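Local coordinates for protein beta-L-arabinobiosidase (Bacteroides thetaiotaomicron, PDB 5MQR) that acts as a glycoside hydrolase in pectin breakdown by a gut bacterium, probably cleaving arabinofuranosyl linkages as a beta-L-arabinobiosidase, at residues I712-Y717 with S751-D756; Y817-I822 with F872-T877; N823-G828 with W892-P897; I887-W892 with A952-A957. All blocks are in the same frame, centred on the assembly; numbering follows the deposited sequence.

From the N terminus, contact 1 (712-717 with 751-756) closes a partly helical loop of 33 residues before any other contact opens. Contact 2 then joins the start of helix 820-839 to the loop after strand 871-872, closing a mostly helical loop of 49 residues. Contact 3, beginning one residue further along that helix, crosses contact 2 and closes 63 residues, tying the helix to the turn ending helix 890-893. Contact 4 in turn crosses contact 3: its segment 887-892 shares W892 with 892-897 and packs on helix 948-964, closing 59 residues with little helix. Contacts 2 and 4 are in series. A hydrogen bond between Y825 OH and Q953 NE2 links contacts 3 and 4.

Contact 1 (I712-Y717 with S751-D756); sequences IGHHIY and SSWNAD
W753 forms an aromatic cluster with H714 and Y717 where helix 712-719 meets the start of helix 754-765, in a domain whose family suggests an (alpha/alpha)6 barrel. The ring contacts use both the edge and the face of the indole. Its six-membered ring turns an edge to the face of the H714 imidazole, a T-shaped pair with planes at 83° and W753 CZ2 above the middle of the ring. Over the indole face sits G713, whose CA is 3.9 Å from the centroid of the W753 five-membered ring in a CH-pi contact; with no side chain there, the helix backbone itself touches the indole. Y717 meets the same tryptophan obliquely. With CG between the backbone N and the carbonyl carbon (chi1 71°), the W753 side chain turns toward the first helix. Beside it, N754 lies across I712, bringing OD1 within 3.4 Å of I712 CG2, while its ND2 is held by E781.

The polar bonds flank this packing. S752 OG accepts from N754 N at 3.0 Å, an ST turn at the start of the second helix with W753 as N-cap residue, and S752 OG is also bonded to E781. Across the contact, Y717 OH donates to D756 OD2 at 2.6 Å, meeting that oxygen on its syn side, 19° out of the carboxylate plane.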
# COMPACT_ATOMS: atom_id res chain seq x y z
N ILE A 712 -12.84 -30.23 19.02
CA ILE A 712 -13.59 -28.97 19.18
C ILE A 712 -12.66 -27.77 19.43
O ILE A 712 -12.88 -26.70 18.88
CB ILE A 712 -14.65 -29.04 20.30
CG1 ILE A 712 -15.74 -30.08 19.96
CG2 ILE A 712 -15.30 -27.67 20.47
CD1 ILE A 712 -16.68 -30.39 21.09
N GLY A 713 -11.65 -27.97 20.27
CA GLY A 713 -10.67 -26.91 20.56
C GLY A 713 -10.00 -26.34 19.31
O GLY A 713 -9.97 -25.13 19.12
N HIS A 714 -9.52 -27.23 18.43
CA HIS A 714 -9.03 -26.87 17.11
C HIS A 714 -10.11 -26.18 16.27
O HIS A 714 -9.81 -25.18 15.61
CB HIS A 714 -8.53 -28.10 16.32
CG HIS A 714 -7.26 -28.71 16.83
ND1 HIS A 714 -6.16 -27.96 17.20
CD2 HIS A 714 -6.88 -30.00 16.96
CE1 HIS A 714 -5.18 -28.76 17.56
NE2 HIS A 714 -5.59 -30.01 17.43
N HIS A 715 -11.33 -26.72 16.26
CA HIS A 715 -12.44 -26.12 15.49
C HIS A 715 -12.66 -24.65 15.86
O HIS A 715 -12.85 -23.81 14.98
CB HIS A 715 -13.77 -26.88 15.64
CG HIS A 715 -13.70 -28.29 15.13
ND1 HIS A 715 -14.63 -29.25 15.48
CD2 HIS A 715 -12.80 -28.91 14.34
CE1 HIS A 715 -14.31 -30.39 14.90
NE2 HIS A 715 -13.20 -30.21 14.20
N ILE A 716 -12.61 -24.36 17.15
CA ILE A 716 -12.84 -23.00 17.63
C ILE A 716 -11.65 -22.12 17.31
O ILE A 716 -11.82 -20.98 16.88
CB ILE A 716 -13.17 -22.98 19.13
CG1 ILE A 716 -14.49 -23.72 19.36
CG2 ILE A 716 -13.27 -21.56 19.64
CD1 ILE A 716 -14.74 -24.12 20.80
N TYR A 717 -10.44 -22.63 17.54
CA TYR A 717 -9.22 -21.84 17.27
C TYR A 717 -9.11 -21.47 15.78
O TYR A 717 -8.68 -20.36 15.44
CB TYR A 717 -7.95 -22.55 17.74
CG TYR A 717 -7.46 -22.19 19.15
CD1 TYR A 717 -8.07 -22.70 20.30
CD2 TYR A 717 -6.34 -21.37 19.33
CE1 TYR A 717 -7.59 -22.39 21.56
CE2 TYR A 717 -5.86 -21.06 20.58
CZ TYR A 717 -6.49 -21.56 21.70
OH TYR A 717 -5.99 -21.20 22.94
N SER A 751 -11.32 -35.67 25.87
CA SER A 751 -10.74 -34.60 26.64
C SER A 751 -11.07 -33.27 26.00
O SER A 751 -11.31 -33.18 24.79
CB SER A 751 -9.23 -34.76 26.74
OG SER A 751 -8.85 -36.01 27.30
N SER A 752 -11.09 -32.23 26.83
CA SER A 752 -11.53 -30.89 26.42
C SER A 752 -10.59 -29.78 26.88
O SER A 752 -10.24 -29.72 28.07
CB SER A 752 -12.93 -30.62 26.98
OG SER A 752 -13.29 -29.28 26.75
N TRP A 753 -10.23 -28.89 25.94
CA TRP A 753 -9.69 -27.56 26.27
C TRP A 753 -10.64 -26.46 25.86
O TRP A 753 -10.24 -25.35 25.56
CB TRP A 753 -8.26 -27.35 25.75
CG TRP A 753 -8.00 -27.18 24.28
CD1 TRP A 753 -7.91 -26.01 23.63
CD2 TRP A 753 -7.72 -28.20 23.32
NE1 TRP A 753 -7.62 -26.22 22.31
CE2 TRP A 753 -7.48 -27.56 22.10
CE3 TRP A 753 -7.63 -29.59 23.38
CZ2 TRP A 753 -7.18 -28.26 20.93
CZ3 TRP A 753 -7.32 -30.29 22.22
CH2 TRP A 753 -7.11 -29.62 21.01
N ASN A 754 -11.94 -26.74 25.95
CA ASN A 754 -12.93 -25.84 25.36
C ASN A 754 -13.14 -24.52 26.07
O ASN A 754 -13.53 -23.55 25.41
CB ASN A 754 -14.26 -26.55 25.19
CG ASN A 754 -14.19 -27.66 24.17
OD1 ASN A 754 -13.32 -27.67 23.28
ND2 ASN A 754 -15.08 -28.62 24.31
N ALA A 755 -12.90 -24.47 27.37
CA ALA A 755 -13.00 -23.18 28.04
C ALA A 755 -11.87 -22.27 27.57
O ALA A 755 -12.11 -21.11 27.25
CB ALA A 755 -13.00 -23.31 29.54
N ASP A 756 -10.66 -22.81 27.47
CA ASP A 756 -9.55 -22.06 26.82
C ASP A 756 -9.89 -21.62 25.42
O ASP A 756 -9.61 -20.50 25.08
CB ASP A 756 -8.25 -22.86 26.80
CG ASP A 756 -7.20 -22.26 25.92
OD1 ASP A 756 -6.42 -21.42 26.42
OD2 ASP A 756 -7.15 -22.66 24.73

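Contact 2 (Y817-I822 with F872-T877); sequences YARPTI and FETMRT
A818 and M875, a selenomethionine, form a single antiparallel bridge, a hydrogen-bonded pair in which each backbone gives and takes one bond. M875 N donates to A818 O over 2.9 Å, nearly straight at 170°, though it approaches from above the carbonyl plane. The return bond from A818 N to M875 O is 3.0 Å long and more bent at the hydrogen (141°), yet lies in the carbonyl plane. A818 O receives in addition a CA-H...O contact from T874 CA at 3.5 Å.

Next to the bridge, the two arginines find their polar partners outside the two segments. R876 runs extended from CG to NE across the Y817 ring, with R876 CG 3.7 Å from the ring centroid in a CH-pi contact over the face; the chain from CB to NE packs on the ring, and R876 NE is hydrogen-bonded to S810 O. R819 lies alongside T874, its CG 3.7 Å from T874 CG2. A bend at chi3 (60°) turns its guanidinium aside, and R819 NE forms a salt bridge with D803. T874 OG1, 3.6 Å from R819 CG, is hydrogen-bonded to S810 OG, so the S810 residue serves both T874 and R876. T877 OG1 closes on the edge of the Y817 ring.

Each backbone has a further partner beyond the pair: Y817 bonds to Q798 and T874 to A881. The bridge lies just before helix 820-839, with A818 and M875 both packing on L864 at the end of helix 843-864.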
# COMPACT_ATOMS: atom_id res chain seq x y z
N TYR A 817 -3.67 -43.21 33.37
CA TYR A 817 -2.38 -42.57 33.45
C TYR A 817 -2.56 -41.05 33.43
O TYR A 817 -3.46 -40.51 32.77
CB TYR A 817 -1.48 -43.02 32.30
CG TYR A 817 -1.11 -44.49 32.24
CD1 TYR A 817 -1.23 -45.35 33.35
CD2 TYR A 817 -0.59 -45.03 31.06
CE1 TYR A 817 -0.86 -46.69 33.27
CE2 TYR A 817 -0.22 -46.36 30.97
CZ TYR A 817 -0.35 -47.18 32.08
OH TYR A 817 -0.02 -48.49 32.00
N ALA A 818 -1.67 -40.37 34.14
CA ALA A 818 -1.64 -38.92 34.16
C ALA A 818 -0.86 -38.42 32.95
O ALA A 818 0.35 -38.26 32.98
CB ALA A 818 -1.03 -38.42 35.46
N ARG A 819 -1.60 -38.15 31.88
CA ARG A 819 -1.05 -37.70 30.61
C ARG A 819 -0.98 -36.16 30.55
O ARG A 819 -1.89 -35.49 31.07
CB ARG A 819 -1.90 -38.25 29.48
CG ARG A 819 -1.75 -39.75 29.30
CD ARG A 819 -2.83 -40.34 28.41
NE ARG A 819 -2.81 -39.77 27.07
CZ ARG A 819 -2.01 -40.12 26.06
NH1 ARG A 819 -1.10 -41.08 26.19
NH2 ARG A 819 -2.13 -39.50 24.88
N PRO A 820 0.10 -35.58 29.94
CA PRO A 820 0.15 -34.10 29.90
C PRO A 820 -0.86 -33.46 28.97
O PRO A 820 -0.97 -32.25 28.99
CB PRO A 820 1.58 -33.80 29.41
CG PRO A 820 2.00 -35.04 28.71
CD PRO A 820 1.38 -36.16 29.52
N THR A 821 -1.57 -34.26 28.17
CA THR A 821 -2.77 -33.82 27.47
C THR A 821 -3.81 -33.22 28.42
O THR A 821 -3.96 -31.99 28.51
CB THR A 821 -3.46 -34.96 26.71
OG1 THR A 821 -3.57 -36.10 27.59
CG2 THR A 821 -2.67 -35.34 25.46
N ILE A 822 -4.51 -34.09 29.15
CA ILE A 822 -5.68 -33.66 29.94
C ILE A 822 -5.27 -32.72 31.08
O ILE A 822 -6.00 -31.79 31.39
CB ILE A 822 -6.55 -34.84 30.44
CG1 ILE A 822 -7.76 -34.31 31.22
CG2 ILE A 822 -5.76 -35.79 31.33
CD1 ILE A 822 -8.92 -35.28 31.35
N PHE A 872 8.42 -33.24 29.44
CA PHE A 872 7.14 -33.54 30.07
C PHE A 872 6.60 -34.81 29.48
O PHE A 872 6.50 -34.94 28.27
CB PHE A 872 6.12 -32.43 29.85
CG PHE A 872 6.40 -31.19 30.64
CD1 PHE A 872 6.18 -31.17 32.00
CD2 PHE A 872 6.88 -30.04 30.01
CE1 PHE A 872 6.44 -30.02 32.73
CE2 PHE A 872 7.12 -28.88 30.74
CZ PHE A 872 6.90 -28.88 32.10
N GLU A 873 6.25 -35.76 30.34
CA GLU A 873 5.84 -37.09 29.92
C GLU A 873 4.72 -37.64 30.80
O GLU A 873 4.52 -37.19 31.93
CB GLU A 873 7.05 -38.03 29.95
CG GLU A 873 8.18 -37.64 29.01
CD GLU A 873 9.36 -38.60 29.04
OE1 GLU A 873 9.28 -39.65 29.70
OE2 GLU A 873 10.39 -38.30 28.38
N THR A 874 4.01 -38.60 30.23
CA THR A 874 2.94 -39.32 30.89
C THR A 874 3.48 -40.02 32.13
O THR A 874 4.59 -40.54 32.11
CB THR A 874 2.36 -40.39 29.96
OG1 THR A 874 1.77 -39.76 28.82
CG2 THR A 874 1.31 -41.23 30.67
N MSE A 875 2.71 -39.98 33.20
CA MSE A 875 3.09 -40.65 34.44
C MSE A 875 2.19 -41.86 34.48
O MSE A 875 0.96 -41.73 34.50
CB MSE A 875 2.99 -39.59 35.54
CG MSE A 875 3.47 -39.94 36.94
SE MSE A 875 5.33 -40.63 37.02
CE MSE A 875 6.48 -39.20 36.42
N ARG A 876 2.78 -43.05 34.39
CA ARG A 876 2.04 -44.30 34.61
C ARG A 876 1.83 -44.49 36.12
O ARG A 876 2.34 -43.71 36.93
CB ARG A 876 2.75 -45.51 33.97
CG ARG A 876 2.92 -45.40 32.45
CD ARG A 876 3.21 -46.76 31.83
NE ARG A 876 3.30 -46.73 30.36
CZ ARG A 876 4.36 -47.07 29.62
NH1 ARG A 876 5.50 -47.51 30.17
NH2 ARG A 876 4.28 -47.00 28.30
N THR A 877 1.07 -45.52 36.47
CA THR A 877 0.72 -45.86 37.86
C THR A 877 1.88 -45.68 38.86
O THR A 877 1.66 -45.13 39.93
CB THR A 877 0.22 -47.31 37.94
OG1 THR A 877 -0.68 -47.55 36.85
CG2 THR A 877 -0.47 -47.60 39.28

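Contact 3 (N823-G828 with W892-P897); sequences NSYMYG and WYFNLP
F894 is sandwiched between S824 O, which sits 3.4 Å above one face of its ring, and Y893 CD1 over the opposite face. Around the ring, G828 CA comes 3.6 Å from F894 CD1, the helix backbone touching directly because glycine carries no side chain. F894 CE2 meets the edge of the Y825 ring, near its plane, at 3.7 Å from Y825 CD1. The Y827 ring is covered on one face by L896, whose CG is 3.9 Å from the ring centroid and nearly above its centre, a CH-pi contact. At the edge of the same ring lies F894 O, 3.4 Å from Y827 CE2. With its CG anti to the backbone N (chi1 170°), Y827 reaches over L896 toward water 1, which is 2.7 Å from Y827 OH and donates to N895 O. This water joins helix and turn; ring packing against side chains and backbone makes up the rest of the contact.

S824 OG is bonded back to P820 O, and N895 OD1 to N964 of helix 948-964. The turn itself is a Schellman motif ending helix 890-893: N895, with positive phi, is its C-prime residue, N895 N bonds to W892 O, and L896 N reaches P891 O.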
# COMPACT_ATOMS: atom_id res chain seq x y z
N ASN A 823 -4.09 -32.92 31.67
CA ASN A 823 -3.61 -32.01 32.71
C ASN A 823 -3.35 -30.58 32.22
O ASN A 823 -3.70 -29.63 32.91
CB ASN A 823 -2.39 -32.58 33.43
CG ASN A 823 -2.77 -33.72 34.35
OD1 ASN A 823 -3.40 -33.48 35.40
ND2 ASN A 823 -2.47 -34.97 33.95
N SER A 824 -2.76 -30.42 31.03
CA SER A 824 -2.53 -29.10 30.49
C SER A 824 -3.86 -28.48 30.07
O SER A 824 -4.07 -27.28 30.23
CB SER A 824 -1.59 -29.18 29.28
OG SER A 824 -0.32 -29.64 29.66
N TYR A 825 -4.74 -29.30 29.49
CA TYR A 825 -6.03 -28.83 29.04
C TYR A 825 -6.83 -28.25 30.23
O TYR A 825 -7.44 -27.19 30.12
CB TYR A 825 -6.89 -29.94 28.40
CG TYR A 825 -6.37 -30.66 27.18
CD1 TYR A 825 -5.31 -30.18 26.40
CD2 TYR A 825 -7.00 -31.82 26.77
CE1 TYR A 825 -4.87 -30.86 25.28
CE2 TYR A 825 -6.58 -32.51 25.64
CZ TYR A 825 -5.51 -32.04 24.91
OH TYR A 825 -5.13 -32.76 23.80
N MSE A 826 -6.81 -28.95 31.35
CA MSE A 826 -7.56 -28.53 32.52
C MSE A 826 -6.89 -27.33 33.12
O MSE A 826 -7.60 -26.40 33.53
CB MSE A 826 -7.76 -29.66 33.51
CG MSE A 826 -8.60 -30.80 32.89
SE MSE A 826 -10.41 -30.25 32.39
CE MSE A 826 -11.20 -30.01 34.17
N TYR A 827 -5.55 -27.30 33.12
CA TYR A 827 -4.84 -26.06 33.49
C TYR A 827 -5.37 -24.88 32.66
O TYR A 827 -5.77 -23.85 33.22
CB TYR A 827 -3.32 -26.19 33.29
CG TYR A 827 -2.64 -24.86 33.43
CD1 TYR A 827 -2.38 -24.31 34.68
CD2 TYR A 827 -2.29 -24.12 32.30
CE1 TYR A 827 -1.78 -23.06 34.82
CE2 TYR A 827 -1.68 -22.87 32.43
CZ TYR A 827 -1.43 -22.35 33.68
OH TYR A 827 -0.84 -21.12 33.78
N GLY A 828 -5.35 -25.04 31.34
CA GLY A 828 -5.84 -24.04 30.40
C GLY A 828 -7.29 -23.62 30.64
O GLY A 828 -7.60 -22.42 30.61
N TRP A 892 3.00 -25.92 26.88
CA TRP A 892 3.22 -24.61 26.25
C TRP A 892 2.06 -24.09 25.37
O TRP A 892 1.98 -22.90 25.11
CB TRP A 892 4.50 -24.60 25.42
CG TRP A 892 5.69 -24.57 26.26
CD1 TRP A 892 6.23 -23.49 26.88
CD2 TRP A 892 6.49 -25.69 26.63
NE1 TRP A 892 7.33 -23.85 27.58
CE2 TRP A 892 7.53 -25.20 27.44
CE3 TRP A 892 6.47 -27.05 26.31
CZ2 TRP A 892 8.52 -26.01 27.97
CZ3 TRP A 892 7.45 -27.88 26.84
CH2 TRP A 892 8.46 -27.35 27.67
N TYR A 893 1.19 -24.97 24.92
CA TYR A 893 -0.07 -24.56 24.28
C TYR A 893 -0.88 -23.62 25.19
O TYR A 893 -1.62 -22.77 24.69
CB TYR A 893 -0.91 -25.80 23.92
CG TYR A 893 -2.09 -25.56 23.05
CD1 TYR A 893 -3.27 -25.12 23.58
CD2 TYR A 893 -2.05 -25.86 21.69
CE1 TYR A 893 -4.37 -24.88 22.79
CE2 TYR A 893 -3.16 -25.67 20.88
CZ TYR A 893 -4.32 -25.17 21.44
OH TYR A 893 -5.46 -24.95 20.67
N PHE A 894 -0.73 -23.77 26.50
CA PHE A 894 -1.44 -22.93 27.46
C PHE A 894 -0.51 -22.08 28.29
O PHE A 894 -0.90 -21.58 29.34
CB PHE A 894 -2.32 -23.81 28.36
CG PHE A 894 -3.20 -24.74 27.60
CD1 PHE A 894 -4.44 -24.33 27.14
CD2 PHE A 894 -2.78 -26.01 27.31
CE1 PHE A 894 -5.25 -25.19 26.40
CE2 PHE A 894 -3.58 -26.88 26.58
CZ PHE A 894 -4.82 -26.47 26.12
N ASN A 895 0.72 -21.90 27.82
CA ASN A 895 1.76 -21.17 28.57
C ASN A 895 1.87 -21.63 30.03
O ASN A 895 2.05 -20.82 30.94
CB ASN A 895 1.50 -19.65 28.49
CG ASN A 895 1.50 -19.14 27.06
OD1 ASN A 895 2.53 -19.08 26.41
ND2 ASN A 895 0.34 -18.80 26.55
N LEU A 896 1.77 -22.94 30.25
CA LEU A 896 1.83 -23.50 31.59
C LEU A 896 3.21 -23.36 32.25
O LEU A 896 3.29 -22.90 33.39
CB LEU A 896 1.36 -24.97 31.59
CG LEU A 896 1.19 -25.72 32.92
CD1 LEU A 896 0.35 -26.97 32.73
CD2 LEU A 896 2.54 -26.11 33.52
N PRO A 897 4.29 -23.78 31.56
CA PRO A 897 5.56 -23.81 32.31
C PRO A 897 6.09 -22.42 32.66
O PRO A 897 5.75 -21.45 32.01
CB PRO A 897 6.52 -24.53 31.36
CG PRO A 897 5.61 -25.33 30.46
CD PRO A 897 4.46 -24.40 30.23
O HOH W 1 -0.19 -19.40 31.75

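Contact 4 (I887-W892 with A952-A957); sequences IGYIPW and AQTLTA
Q953 meets I890 with the flat end of its side chain. Its CB points toward segment 887-892, and CG, anti to the carbonyl carbon (chi1 -73°), passes 3.7 Å from H714 CE1. Beyond CG the chain is extended, which carries the amide to the end of I890: Q953 CD is 3.9 Å from I890 CD1, and both amide tips touch that same methyl, OE1 at 3.7 Å and NE2 at 3.6 Å. NE2 also lies against the W753 indole and is hydrogen-bonded to Y825 OH, so a buried polar group is satisfied while its flank packs on isoleucine.

One turn further along the helix, A957 takes over. Its CB points at the other backbone, lying 3.4 Å from Y889 O and 3.8 Å from W892 CB. The small methyl lets the chains come within 4.7 Å from A957 CA to W892 CA. Between these two points T954 CG2 touches Y889 CD2, obliquely to the ring. The Y889 hydroxyl is bonded to A906 O, and its ring stacks on W907. T954 OG1 turns back to A950 O within its own helix.

Segment 887-892 therefore lies between two helices: I890 also packs on T821 and S824 of helix 820-839, while from helix 948-964 L955 extends to helices 972-985 and 1022-1029.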
# COMPACT_ATOMS: atom_id res chain seq x y z
N ILE A 887 2.81 -34.92 22.86
CA ILE A 887 1.96 -34.44 23.94
C ILE A 887 2.75 -33.71 25.02
O ILE A 887 2.19 -32.90 25.72
CB ILE A 887 1.06 -35.52 24.58
CG1 ILE A 887 1.87 -36.66 25.22
CG2 ILE A 887 0.07 -36.05 23.56
CD1 ILE A 887 1.06 -37.55 26.16
N GLY A 888 4.05 -33.97 25.13
CA GLY A 888 4.91 -33.25 26.07
C GLY A 888 5.12 -31.77 25.79
O GLY A 888 5.66 -31.05 26.64
N TYR A 889 4.73 -31.31 24.59
CA TYR A 889 4.76 -29.90 24.27
C TYR A 889 3.46 -29.17 24.61
O TYR A 889 3.47 -27.96 24.66
CB TYR A 889 5.13 -29.67 22.80
CG TYR A 889 6.57 -30.05 22.47
CD1 TYR A 889 7.66 -29.47 23.14
CD2 TYR A 889 6.84 -30.97 21.46
CE1 TYR A 889 8.96 -29.85 22.82
CE2 TYR A 889 8.13 -31.34 21.13
CZ TYR A 889 9.18 -30.79 21.81
OH TYR A 889 10.44 -31.20 21.44
N ILE A 890 2.39 -29.90 24.92
CA ILE A 890 1.07 -29.30 25.20
C ILE A 890 1.08 -28.33 26.39
O ILE A 890 0.39 -27.34 26.34
CB ILE A 890 -0.03 -30.37 25.34
CG1 ILE A 890 -0.22 -31.10 24.00
CG2 ILE A 890 -1.39 -29.78 25.69
CD1 ILE A 890 -1.14 -32.31 24.10
N PRO A 891 1.91 -28.56 27.43
CA PRO A 891 1.95 -27.51 28.45
C PRO A 891 2.15 -26.08 27.90
O PRO A 891 1.50 -25.14 28.40
CB PRO A 891 3.13 -27.93 29.33
CG PRO A 891 3.14 -29.42 29.20
CD PRO A 891 2.84 -29.64 27.74
N TRP A 892 3.00 -25.92 26.88
CA TRP A 892 3.22 -24.61 26.25
C TRP A 892 2.06 -24.09 25.37
O TRP A 892 1.98 -22.90 25.11
CB TRP A 892 4.50 -24.60 25.42
CG TRP A 892 5.69 -24.57 26.26
CD1 TRP A 892 6.23 -23.49 26.88
CD2 TRP A 892 6.49 -25.69 26.63
NE1 TRP A 892 7.33 -23.85 27.58
CE2 TRP A 892 7.53 -25.20 27.44
CE3 TRP A 892 6.47 -27.05 26.31
CZ2 TRP A 892 8.52 -26.01 27.97
CZ3 TRP A 892 7.45 -27.88 26.84
CH2 TRP A 892 8.46 -27.35 27.67
N ALA A 952 -0.42 -29.37 14.89
CA ALA A 952 -1.07 -28.11 15.21
C ALA A 952 -0.91 -27.71 16.67
O ALA A 952 -0.66 -26.52 16.99
CB ALA A 952 -2.54 -28.15 14.82
N GLN A 953 -1.10 -28.69 17.56
CA GLN A 953 -0.82 -28.46 18.98
C GLN A 953 0.64 -28.03 19.19
O GLN A 953 0.91 -27.02 19.86
CB GLN A 953 -1.11 -29.71 19.81
CG GLN A 953 -2.59 -29.98 19.96
CD GLN A 953 -2.87 -31.18 20.83
OE1 GLN A 953 -2.37 -32.28 20.56
NE2 GLN A 953 -3.65 -30.97 21.90
N THR A 954 1.57 -28.82 18.64
CA THR A 954 2.98 -28.54 18.77
C THR A 954 3.38 -27.14 18.23
O THR A 954 4.12 -26.40 18.87
CB THR A 954 3.80 -29.62 18.06
OG1 THR A 954 3.45 -30.91 18.59
CG2 THR A 954 5.32 -29.36 18.20
N LEU A 955 2.87 -26.81 17.05
CA LEU A 955 3.18 -25.52 16.42
C LEU A 955 2.58 -24.33 17.17
O LEU A 955 3.18 -23.27 17.22
CB LEU A 955 2.76 -25.53 14.95
CG LEU A 955 3.69 -26.37 14.07
CD1 LEU A 955 3.01 -26.79 12.77
CD2 LEU A 955 4.99 -25.65 13.76
N THR A 956 1.41 -24.53 17.76
CA THR A 956 0.73 -23.50 18.54
C THR A 956 1.55 -23.23 19.77
O THR A 956 1.85 -22.10 20.10
CB THR A 956 -0.71 -23.95 18.90
OG1 THR A 956 -1.47 -24.06 17.70
CG2 THR A 956 -1.40 -22.94 19.84
N ALA A 957 1.93 -24.33 20.44
CA ALA A 957 2.81 -24.30 21.61
C ALA A 957 4.17 -23.69 21.31
O ALA A 957 4.70 -22.92 22.12
CB ALA A 957 2.97 -25.71 22.13